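Local coordinates for protein putative poly(3-hydroxybutyrate) depolymerase LpqC (Bordetella parapertussis 12822, PDB 3D0K) that probably hydrolyses ester bonds, as a putative poly(3-hydroxybutyrate) depolymerase with an alpha-beta-alpha sandwich fold, at residues H155-M158 against S159-H163; V98-N102 against N103-F107; V193-T196 against E197-A201. All coordinates share one frame; numbering follows the deposited sequence.

Interaction 1: residues H155-M158 against S159-H163; sequences HRLM and SSQPH
With CG set opposite the carbonyl carbon and bends at chi2 (-54°) and chi3 (-78°), the side chain of Met158, a selenomethionine in the crystal, folds back over the imidazole of His163. Its CE stands 3.5 Å from the centroid of that ring, close to the ring normal though shifted toward the rim, a CH-pi contact; SE sits farther off and obliquely. The same residue also takes the edge of the ring: His163 NE2 donates to Met158 O at 2.7 Å, with an N-H...O angle of 172°. The donor lies in the carbonyl plane on a lone pair and the acceptor in the ring plane, so edge and face together fix the rotation of the imidazole. Around the last turn of the helix, serine hydroxyls give further bonds to carbonyls: Ser159 OG donates to His155 O at 2.8 Å, and Ser160 OG to Arg156 O at 3.0 Å. Ser160 OG in turn accepts from Gln161 NE2 at 3.0 Å, while Gln161 CG packs across Leu157 CG at 4.0 Å. The main chain closes with Ser160 N on Leu157 O at 3.1 Å. This end of helix 149-160 belongs to a beta-alpha-beta unit between strands 142-147 and 168-172; Leu157 faces helix 122-133, and Met158 meets Leu203 of helix 197-205.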
ATOM      1  N   HIS A 155       4.121  -1.202  -3.070  1.00 16.11           N
ATOM      2  CA  HIS A 155       5.136  -0.970  -4.138  1.00 17.77           C
ATOM      3  C   HIS A 155       5.069  -2.024  -5.237  1.00 18.28           C
ATOM      4  O   HIS A 155       5.350  -1.725  -6.394  1.00 18.52           O
ATOM      5  CB  HIS A 155       6.578  -0.753  -3.612  1.00 17.88           C
ATOM      6  CG  HIS A 155       7.292  -2.001  -3.184  1.00 20.54           C
ATOM      7  ND1 HIS A 155       8.178  -2.670  -4.008  1.00 22.31           N
ATOM      8  CD2 HIS A 155       7.349  -2.626  -1.983  1.00 17.70           C
ATOM      9  CE1 HIS A 155       8.705  -3.698  -3.342  1.00 13.83           C
ATOM     10  NE2 HIS A 155       8.185  -3.714  -2.128  1.00 23.13           N
ATOM     11  N   ARG A 156       4.599  -3.213  -4.877  1.00 16.86           N
ATOM     12  CA  ARG A 156       4.449  -4.306  -5.860  1.00 17.44           C
ATOM     13  C   ARG A 156       3.160  -4.064  -6.662  1.00 17.68           C
ATOM     14  O   ARG A 156       3.100  -4.423  -7.816  1.00 16.85           O
ATOM     15  CB  ARG A 156       4.396  -5.656  -5.177  1.00 16.89           C
ATOM     16  CG  ARG A 156       5.779  -5.996  -4.581  1.00 15.25           C
ATOM     17  CD  ARG A 156       5.850  -7.366  -3.953  1.00 15.53           C
ATOM     18  NE  ARG A 156       7.220  -7.460  -3.394  1.00 19.51           N
ATOM     19  CZ  ARG A 156       7.562  -7.990  -2.225  1.00 22.26           C
ATOM     20  NH1 ARG A 156       6.660  -8.573  -1.442  1.00 17.35           N
ATOM     21  NH2 ARG A 156       8.843  -7.968  -1.836  1.00 23.80           N
ATOM     22  N   LEU A 157       2.164  -3.451  -6.030  1.00 18.19           N
ATOM     23  CA  LEU A 157       0.965  -3.007  -6.726  1.00 17.39           C
ATOM     24  C   LEU A 157       1.378  -1.985  -7.809  1.00 18.36           C
ATOM     25  O   LEU A 157       0.981  -2.078  -8.994  1.00 18.29           O
ATOM     26  CB  LEU A 157      -0.018  -2.409  -5.706  1.00 18.54           C
ATOM     27  CG  LEU A 157      -1.357  -1.859  -6.239  1.00 17.35           C
ATOM     28  CD1 LEU A 157      -2.406  -1.832  -5.145  1.00 16.19           C
ATOM     29  CD2 LEU A 157      -1.283  -0.456  -6.939  1.00 22.84           C
HETATM   30  N   MSE A 158       2.198  -1.030  -7.404  1.00 19.10           N
HETATM   31  CA  MSE A 158       2.716  -0.011  -8.334  1.00 20.21           C
HETATM   32  C   MSE A 158       3.566  -0.591  -9.454  1.00 19.35           C
HETATM   33  O   MSE A 158       3.585  -0.019 -10.549  1.00 21.55           O
HETATM   34  CB  MSE A 158       3.432   1.131  -7.593  1.00 18.22           C
HETATM   35  CG  MSE A 158       2.425   1.923  -6.660  1.00 21.78           C
HETATM   36 SE   MSE A 158       0.839   2.604  -7.570  0.75 30.16          SE
HETATM   37  CE  MSE A 158       1.828   4.118  -8.347  1.00 25.39           C
ATOM     38  N   SER A 159       4.257  -1.708  -9.199  1.00 18.67           N
ATOM     39  CA  SER A 159       5.057  -2.369 -10.216  1.00 19.66           C
ATOM     40  C   SER A 159       4.252  -3.136 -11.259  1.00 20.93           C
ATOM     41  O   SER A 159       4.787  -3.528 -12.290  1.00 21.64           O
ATOM     42  CB  SER A 159       5.982  -3.391  -9.545  1.00 20.19           C
ATOM     43  OG  SER A 159       6.755  -2.762  -8.545  1.00 19.29           O
ATOM     44  N   SER A 160       3.004  -3.438 -10.944  1.00 19.75           N
ATOM     45  CA  SER A 160       2.229  -4.415 -11.732  1.00 20.57           C
ATOM     46  C   SER A 160       0.876  -3.922 -12.217  1.00 20.28           C
ATOM     47  O   SER A 160       0.311  -4.533 -13.118  1.00 20.39           O
ATOM     48  CB  SER A 160       2.043  -5.722 -10.959  1.00 20.08           C
ATOM     49  OG  SER A 160       1.200  -5.490  -9.831  1.00 19.65           O
ATOM     50  N   GLN A 161       0.380  -2.800 -11.677  1.00 20.07           N
ATOM     51  CA  GLN A 161      -1.014  -2.342 -11.937  1.00 20.21           C
ATOM     52  C   GLN A 161      -1.082  -0.957 -12.586  1.00 20.55           C
ATOM     53  O   GLN A 161      -0.157  -0.152 -12.410  1.00 21.29           O
ATOM     54  CB  GLN A 161      -1.844  -2.322 -10.623  1.00 18.42           C
ATOM     55  CG  GLN A 161      -1.775  -3.653  -9.807  1.00 19.81           C
ATOM     56  CD  GLN A 161      -2.393  -4.815 -10.590  1.00 20.69           C
ATOM     57  OE1 GLN A 161      -3.466  -4.646 -11.211  1.00 16.57           O
ATOM     58  NE2 GLN A 161      -1.702  -5.974 -10.620  1.00 17.80           N
ATOM     59  N   PRO A 162      -2.154  -0.674 -13.359  1.00 20.78           N
ATOM     60  CA  PRO A 162      -2.317   0.706 -13.855  1.00 21.45           C
ATOM     61  C   PRO A 162      -2.309   1.767 -12.717  1.00 21.50           C
ATOM     62  O   PRO A 162      -2.853   1.528 -11.618  1.00 21.36           O
ATOM     63  CB  PRO A 162      -3.677   0.676 -14.582  1.00 21.50           C
ATOM     64  CG  PRO A 162      -3.869  -0.793 -14.996  1.00 23.49           C
ATOM     65  CD  PRO A 162      -3.230  -1.584 -13.833  1.00 21.69           C
ATOM     66  N   HIS A 163      -1.729   2.934 -12.990  1.00 21.28           N
ATOM     67  CA  HIS A 163      -1.613   3.972 -11.958  1.00 21.29           C
ATOM     68  C   HIS A 163      -2.746   4.983 -11.938  1.00 21.85           C
ATOM     69  O   HIS A 163      -2.851   5.770 -10.982  1.00 21.11           O
ATOM     70  CB  HIS A 163      -0.291   4.712 -12.066  1.00 21.42           C
ATOM     71  CG  HIS A 163       0.894   3.838 -11.828  1.00 21.33           C
ATOM     72  ND1 HIS A 163       2.141   4.159 -12.307  1.00 24.18           N
ATOM     73  CD2 HIS A 163       1.005   2.597 -11.267  1.00 21.08           C
ATOM     74  CE1 HIS A 163       2.994   3.194 -11.991  1.00 24.16           C
ATOM     75  NE2 HIS A 163       2.337   2.235 -11.355  1.00 19.39           N
TER

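Interaction 2: residues V98-N102 against N103-F107; sequences VESYN and NGRAF. With SO4 (sulfate ion), chain I.
Three backbone bonds wind Val98-Asn102 onto Asn103-Phe107: Asn103 N reaches Val98 O at 2.8 Å, Arg105 N reaches Glu99 O at 2.9 Å, and Gly104 N closes a type I beta turn on Tyr101 O at 3.1 Å. Gly104 and Arg105 both have positive phi where the chain passes back along Glu99 and Ser100. Glu99 O is gripped twice, since a water donates to it at 2.9 Å and accepts a weak bond from Ala106 N. Among side chains, Asn103 runs alongside Val98, pointing the same way, with its OD1 4.0 Å from Val98 CG2. Arg105 lays its CG against the Ser100 backbone, 3.7 Å from Ser100 CA, and the chain then bends at chi3 (83°). Val98 N, near the start of the helix, donates to sulfate O2 at 2.7 Å; the ion probably came from the crystallisation liquor. Helix 97-100 and its exit loop lie against helix 149-160 through Tyr101, whose ring meets Phe153 there and whose OH bonds to His61 O just after strand 56-60. Gly104 adds a backbone link to Thr120, shortly before helix 122-133.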
ATOM      1  N   VAL A  98       3.001 -14.770   3.057  1.00 19.29           N
ATOM      2  CA  VAL A  98       3.460 -13.699   2.182  1.00 19.26           C
ATOM      3  C   VAL A  98       3.073 -13.979   0.704  1.00 18.58           C
ATOM      4  O   VAL A  98       2.947 -13.041  -0.069  1.00 17.55           O
ATOM      5  CB  VAL A  98       4.992 -13.450   2.327  1.00 19.67           C
ATOM      6  CG1 VAL A  98       5.342 -13.075   3.795  1.00 20.28           C
ATOM      7  CG2 VAL A  98       5.815 -14.638   1.818  1.00 19.21           C
ATOM      8  N   GLU A  99       2.882 -15.253   0.323  1.00 18.24           N
ATOM      9  CA  GLU A  99       2.533 -15.579  -1.065  1.00 18.11           C
ATOM     10  C   GLU A  99       1.215 -14.934  -1.501  1.00 18.71           C
ATOM     11  O   GLU A  99       1.091 -14.482  -2.656  1.00 18.75           O
ATOM     12  CB  GLU A  99       2.527 -17.115  -1.314  1.00 17.45           C
ATOM     13  CG  GLU A  99       3.952 -17.739  -1.200  1.00 20.82           C
ATOM     14  CD  GLU A  99       4.372 -18.069   0.258  1.00 21.62           C
ATOM     15  OE1 GLU A  99       5.431 -18.718   0.383  1.00 26.62           O
ATOM     16  OE2 GLU A  99       3.652 -17.752   1.261  1.00 18.45           O
ATOM     17  N   SER A 100       0.234 -14.863  -0.583  1.00 18.70           N
ATOM     18  CA  SER A 100      -1.103 -14.418  -0.959  1.00 18.44           C
ATOM     19  C   SER A 100      -1.287 -12.935  -0.763  1.00 18.00           C
ATOM     20  O   SER A 100      -2.139 -12.322  -1.432  1.00 19.16           O
ATOM     21  CB  SER A 100      -2.192 -15.124  -0.119  1.00 18.78           C
ATOM     22  OG  SER A 100      -2.033 -16.544  -0.146  1.00 20.33           O
ATOM     23  N   TYR A 101      -0.586 -12.374   0.214  1.00 16.04           N
ATOM     24  CA  TYR A 101      -0.792 -10.976   0.523  1.00 16.72           C
ATOM     25  C   TYR A 101       0.384 -10.123  -0.015  1.00 17.15           C
ATOM     26  O   TYR A 101       0.244  -9.501  -1.056  1.00 17.87           O
ATOM     27  CB  TYR A 101      -1.006 -10.753   2.048  1.00 16.68           C
ATOM     28  CG  TYR A 101      -1.165  -9.263   2.400  1.00 17.72           C
ATOM     29  CD1 TYR A 101      -2.142  -8.487   1.761  1.00 17.23           C
ATOM     30  CD2 TYR A 101      -0.374  -8.662   3.401  1.00 15.74           C
ATOM     31  CE1 TYR A 101      -2.317  -7.146   2.096  1.00 18.53           C
ATOM     32  CE2 TYR A 101      -0.533  -7.273   3.743  1.00 18.01           C
ATOM     33  CZ  TYR A 101      -1.523  -6.542   3.067  1.00 16.89           C
ATOM     34  OH  TYR A 101      -1.680  -5.199   3.384  1.00 20.12           O
ATOM     35  N   ASN A 102       1.508 -10.087   0.721  1.00 17.10           N
ATOM     36  CA  ASN A 102       2.728  -9.399   0.262  1.00 17.18           C
ATOM     37  C   ASN A 102       3.038  -9.561  -1.252  1.00 16.48           C
ATOM     38  O   ASN A 102       3.419  -8.583  -1.918  1.00 17.00           O
ATOM     39  CB  ASN A 102       4.004  -9.871   0.991  1.00 14.92           C
ATOM     40  CG  ASN A 102       3.913  -9.921   2.494  1.00 18.26           C
ATOM     41  OD1 ASN A 102       4.948  -9.653   3.186  1.00 22.05           O
ATOM     42  ND2 ASN A 102       2.767 -10.333   3.030  1.00 13.10           N
ATOM     43  N   ASN A 103       3.006 -10.806  -1.745  1.00 16.17           N
ATOM     44  CA  ASN A 103       3.419 -11.165  -3.109  1.00 16.64           C
ATOM     45  C   ASN A 103       2.255 -11.234  -4.116  1.00 17.08           C
ATOM     46  O   ASN A 103       2.457 -11.599  -5.304  1.00 18.08           O
ATOM     47  CB  ASN A 103       4.173 -12.522  -3.156  1.00 17.17           C
ATOM     48  CG  ASN A 103       5.398 -12.593  -2.213  1.00 19.25           C
ATOM     49  OD1 ASN A 103       6.025 -13.674  -2.064  1.00 20.93           O
ATOM     50  ND2 ASN A 103       5.727 -11.489  -1.566  1.00 16.73           N
ATOM     51  N   GLY A 104       1.050 -10.895  -3.661  1.00 15.37           N
ATOM     52  CA  GLY A 104      -0.062 -10.656  -4.618  1.00 16.13           C
ATOM     53  C   GLY A 104      -0.652 -11.914  -5.299  1.00 17.18           C
ATOM     54  O   GLY A 104      -1.363 -11.795  -6.296  1.00 17.35           O
ATOM     55  N   ARG A 105      -0.373 -13.097  -4.771  1.00 18.40           N
ATOM     56  CA  ARG A 105      -0.797 -14.362  -5.447  1.00 21.66           C
ATOM     57  C   ARG A 105      -0.385 -14.349  -6.951  1.00 21.47           C
ATOM     58  O   ARG A 105      -1.214 -14.627  -7.832  1.00 22.98           O
ATOM     59  CB  ARG A 105      -2.336 -14.558  -5.335  1.00 21.58           C
ATOM     60  CG  ARG A 105      -2.790 -15.352  -4.168  1.00 25.69           C
ATOM     61  CD  ARG A 105      -4.277 -15.731  -4.180  1.00 26.37           C
ATOM     62  NE  ARG A 105      -4.490 -16.906  -4.977  1.00 33.44           N
ATOM     63  CZ  ARG A 105      -5.219 -16.961  -6.088  1.00 36.52           C
ATOM     64  NH1 ARG A 105      -5.301 -18.102  -6.756  1.00 37.68           N
ATOM     65  NH2 ARG A 105      -5.866 -15.895  -6.530  1.00 38.10           N
ATOM     66  N   ALA A 106       0.862 -13.948  -7.224  1.00 20.33           N
ATOM     67  CA  ALA A 106       1.343 -13.736  -8.590  1.00 20.27           C
ATOM     68  C   ALA A 106       1.470 -15.065  -9.362  1.00 21.62           C
ATOM     69  O   ALA A 106       1.493 -15.079 -10.600  1.00 21.76           O
ATOM     70  CB  ALA A 106       2.652 -13.037  -8.587  1.00 19.57           C
ATOM     71  N   PHE A 107       1.598 -16.165  -8.633  1.00 22.67           N
ATOM     72  CA  PHE A 107       1.844 -17.466  -9.260  1.00 23.60           C
ATOM     73  C   PHE A 107       0.714 -18.398  -9.023  1.00 24.79           C
ATOM     74  O   PHE A 107       0.102 -18.338  -7.980  1.00 26.11           O
ATOM     75  CB  PHE A 107       3.129 -18.094  -8.731  1.00 23.36           C
ATOM     76  CG  PHE A 107       4.335 -17.305  -9.059  1.00 25.42           C
ATOM     77  CD1 PHE A 107       4.903 -16.465  -8.105  1.00 25.80           C
ATOM     78  CD2 PHE A 107       4.890 -17.366 -10.342  1.00 24.68           C
ATOM     79  CE1 PHE A 107       6.017 -15.684  -8.424  1.00 27.35           C
ATOM     80  CE2 PHE A 107       6.006 -16.611 -10.670  1.00 26.67           C
ATOM     81  CZ  PHE A 107       6.586 -15.765  -9.694  1.00 25.19           C
TER
HETATM   82  S   SO4 I 308       4.754 -16.494   5.959  1.00 43.07           S
HETATM   83  O1  SO4 I 308       6.137 -16.052   6.184  1.00 44.02           O
HETATM   84  O2  SO4 I 308       4.487 -16.555   4.519  1.00 33.76           O
HETATM   85  O3  SO4 I 308       4.605 -17.806   6.605  1.00 42.78           O
HETATM   86  O4  SO4 I 308       3.845 -15.543   6.612  1.00 40.51           O
HETATM   87  O   HOH W   1       2.568 -15.266  -5.018  1.00 24.40           O

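Interaction 3: residues V193-T196 against E197-A201; sequences VGLT and EDHLA
Leu195 leads into the contact by laying a methyl on the imidazole of His199. Its CD2 stands 3.8 Å from the ring centroid and 9° off the normal, so this CH-pi contact is centred on the face and not at the rim, and the two side chains cross at about a right angle. The first torsion of His199 sets CG anti to the carbonyl carbon and brings the ring back toward the residues preceding the helix.

Thr196 follows at the N-cap, and meets the same ring at its edge. Its backbone N donates to His199 ND1 at 3.1 Å with an N-H...N angle of 152°, near the ring plane. In return His199 N makes a weak bond of 3.3 Å to Thr196 OG1, which chi1 of 66° swings between the backbone N and the carbonyl carbon. The reciprocal pair is a capping box in which an imidazole nitrogen serves as the side-chain acceptor. OG1 also lies 3.2 Å from ND1, a bent and at best weak contact that could not have ND1 as donor while ND1 accepts from Thr196 N. The methyl above and the N-H at the edge between them restrict how the ring can turn. From the same residue, Thr196 O receives weak bonds from His199 N at 3.0 Å and Leu200 N at 3.3 Å, while Asp198 CB rests 3.5 Å from Thr196 OG1. The next turn is closed by Ala201 N on Glu197 O at 2.8 Å.

The loop after strand 168-172 here becomes helix 197-205, which leads on toward strand 209-213. Glu197 ties the new helix by a salt bridge from OE2 to Arg255 NE at the end of helix 237-255, and Leu200 packs on Pro180 of the preceding loop.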
ATOM      1  N   VAL A 193       6.774 -13.099 -14.561  1.00 23.84           N
ATOM      2  CA  VAL A 193       5.367 -12.830 -14.219  1.00 23.44           C
ATOM      3  C   VAL A 193       4.584 -12.049 -15.272  1.00 23.62           C
ATOM      4  O   VAL A 193       3.550 -11.467 -14.950  1.00 24.65           O
ATOM      5  CB  VAL A 193       5.253 -12.102 -12.852  1.00 23.01           C
ATOM      6  CG1 VAL A 193       5.427 -13.094 -11.716  1.00 23.84           C
ATOM      7  CG2 VAL A 193       6.240 -10.908 -12.764  1.00 20.56           C
ATOM      8  N   GLY A 194       5.075 -12.016 -16.513  1.00 23.02           N
ATOM      9  CA  GLY A 194       4.390 -11.323 -17.621  1.00 24.30           C
ATOM     10  C   GLY A 194       4.385  -9.791 -17.564  1.00 25.03           C
ATOM     11  O   GLY A 194       3.524  -9.135 -18.163  1.00 25.30           O
ATOM     12  N   LEU A 195       5.350  -9.219 -16.860  1.00 24.12           N
ATOM     13  CA  LEU A 195       5.499  -7.754 -16.801  1.00 24.47           C
ATOM     14  C   LEU A 195       6.397  -7.269 -17.945  1.00 24.89           C
ATOM     15  O   LEU A 195       7.156  -8.049 -18.503  1.00 24.41           O
ATOM     16  CB  LEU A 195       6.092  -7.355 -15.458  1.00 23.36           C
ATOM     17  CG  LEU A 195       5.177  -7.607 -14.247  1.00 23.32           C
ATOM     18  CD1 LEU A 195       5.884  -7.258 -12.929  1.00 23.41           C
ATOM     19  CD2 LEU A 195       3.838  -6.876 -14.385  1.00 24.31           C
ATOM     20  N   THR A 196       6.316  -5.987 -18.288  1.00 25.24           N
ATOM     21  CA  THR A 196       7.057  -5.454 -19.466  1.00 25.68           C
ATOM     22  C   THR A 196       7.918  -4.254 -19.074  1.00 24.37           C
ATOM     23  O   THR A 196       7.774  -3.726 -17.972  1.00 23.94           O
ATOM     24  CB  THR A 196       6.079  -4.979 -20.541  1.00 25.96           C
ATOM     25  OG1 THR A 196       5.354  -3.857 -20.037  1.00 27.95           O
ATOM     26  CG2 THR A 196       5.086  -6.090 -20.917  1.00 27.82           C
ATOM     27  N   GLU A 197       8.811  -3.825 -19.971  1.00 23.74           N
ATOM     28  CA  GLU A 197       9.552  -2.572 -19.762  1.00 24.41           C
ATOM     29  C   GLU A 197       8.648  -1.340 -19.572  1.00 24.17           C
ATOM     30  O   GLU A 197       9.013  -0.418 -18.848  1.00 23.93           O
ATOM     31  CB  GLU A 197      10.614  -2.343 -20.859  1.00 24.48           C
ATOM     32  CG  GLU A 197      11.909  -3.207 -20.625  1.00 24.34           C
ATOM     33  CD  GLU A 197      12.904  -2.596 -19.585  1.00 26.29           C
ATOM     34  OE1 GLU A 197      13.212  -3.246 -18.574  1.00 24.11           O
ATOM     35  OE2 GLU A 197      13.408  -1.470 -19.786  1.00 29.01           O
ATOM     36  N   ASP A 198       7.470  -1.339 -20.192  1.00 25.12           N
ATOM     37  CA  ASP A 198       6.483  -0.288 -19.941  1.00 25.50           C
ATOM     38  C   ASP A 198       6.022  -0.239 -18.485  1.00 24.62           C
ATOM     39  O   ASP A 198       5.821   0.868 -17.944  1.00 24.18           O
ATOM     40  CB  ASP A 198       5.264  -0.413 -20.882  1.00 27.23           C
ATOM     41  CG  ASP A 198       5.612  -0.077 -22.348  1.00 33.90           C
ATOM     42  OD1 ASP A 198       4.731  -0.250 -23.251  1.00 40.75           O
ATOM     43  OD2 ASP A 198       6.761   0.375 -22.611  1.00 39.14           O
ATOM     44  N   HIS A 199       5.834  -1.401 -17.843  1.00 23.24           N
ATOM     45  CA  HIS A 199       5.433  -1.409 -16.421  1.00 22.34           C
ATOM     46  C   HIS A 199       6.539  -0.746 -15.607  1.00 21.35           C
ATOM     47  O   HIS A 199       6.272   0.070 -14.723  1.00 19.57           O
ATOM     48  CB  HIS A 199       5.223  -2.832 -15.857  1.00 22.37           C
ATOM     49  CG  HIS A 199       3.924  -3.454 -16.275  1.00 26.25           C
ATOM     50  ND1 HIS A 199       3.840  -4.404 -17.270  1.00 25.87           N
ATOM     51  CD2 HIS A 199       2.658  -3.231 -15.851  1.00 26.19           C
ATOM     52  CE1 HIS A 199       2.576  -4.747 -17.439  1.00 28.46           C
ATOM     53  NE2 HIS A 199       1.837  -4.039 -16.601  1.00 27.73           N
ATOM     54  N   LEU A 200       7.769  -1.132 -15.912  1.00 20.58           N
ATOM     55  CA  LEU A 200       8.931  -0.576 -15.250  1.00 20.55           C
ATOM     56  C   LEU A 200       9.054   0.949 -15.460  1.00 20.45           C
ATOM     57  O   LEU A 200       9.326   1.687 -14.495  1.00 19.80           O
ATOM     58  CB  LEU A 200      10.218  -1.302 -15.703  1.00 19.57           C
ATOM     59  CG  LEU A 200      11.474  -0.787 -14.965  1.00 21.12           C
ATOM     60  CD1 LEU A 200      11.354  -0.753 -13.420  1.00 23.27           C
ATOM     61  CD2 LEU A 200      12.717  -1.570 -15.348  1.00 21.41           C
ATOM     62  N   ALA A 201       8.891   1.415 -16.694  1.00 19.79           N
ATOM     63  CA  ALA A 201       8.978   2.854 -16.965  1.00 18.96           C
ATOM     64  C   ALA A 201       7.913   3.591 -16.159  1.00 19.17           C
ATOM     65  O   ALA A 201       8.194   4.618 -15.548  1.00 20.19           O
ATOM     66  CB  ALA A 201       8.804   3.145 -18.467  1.00 18.33           C
TER

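Overall arrangement
Interactions 1 and 3 have centres about 10 Å apart and pack directly: Ser159 O lies 3.7 Å from His199 CB, and Leu195 CD2 touches Ser160 CA at 4.0 Å. Interaction 2 joins interaction 1 through Arg156 NH1, whose weak hydrogen bond to Asn102 O measures 3.3 Å; the NE of the same guanidinium is hydrogen-bonded to Thr178 OG1. Interaction 2 reaches interaction 3 at its far end, where Phe107 CZ meets Val193 CG1 at 3.5 Å, although their centres are about 18 Å apart. Helix 149-160 follows the probable nucleophile elbow at Ser148. Tyr101 touches that elbow, and the side chain of Asn102 lies near the probable triad, without touching it, and about 5 Å from a second sulfate.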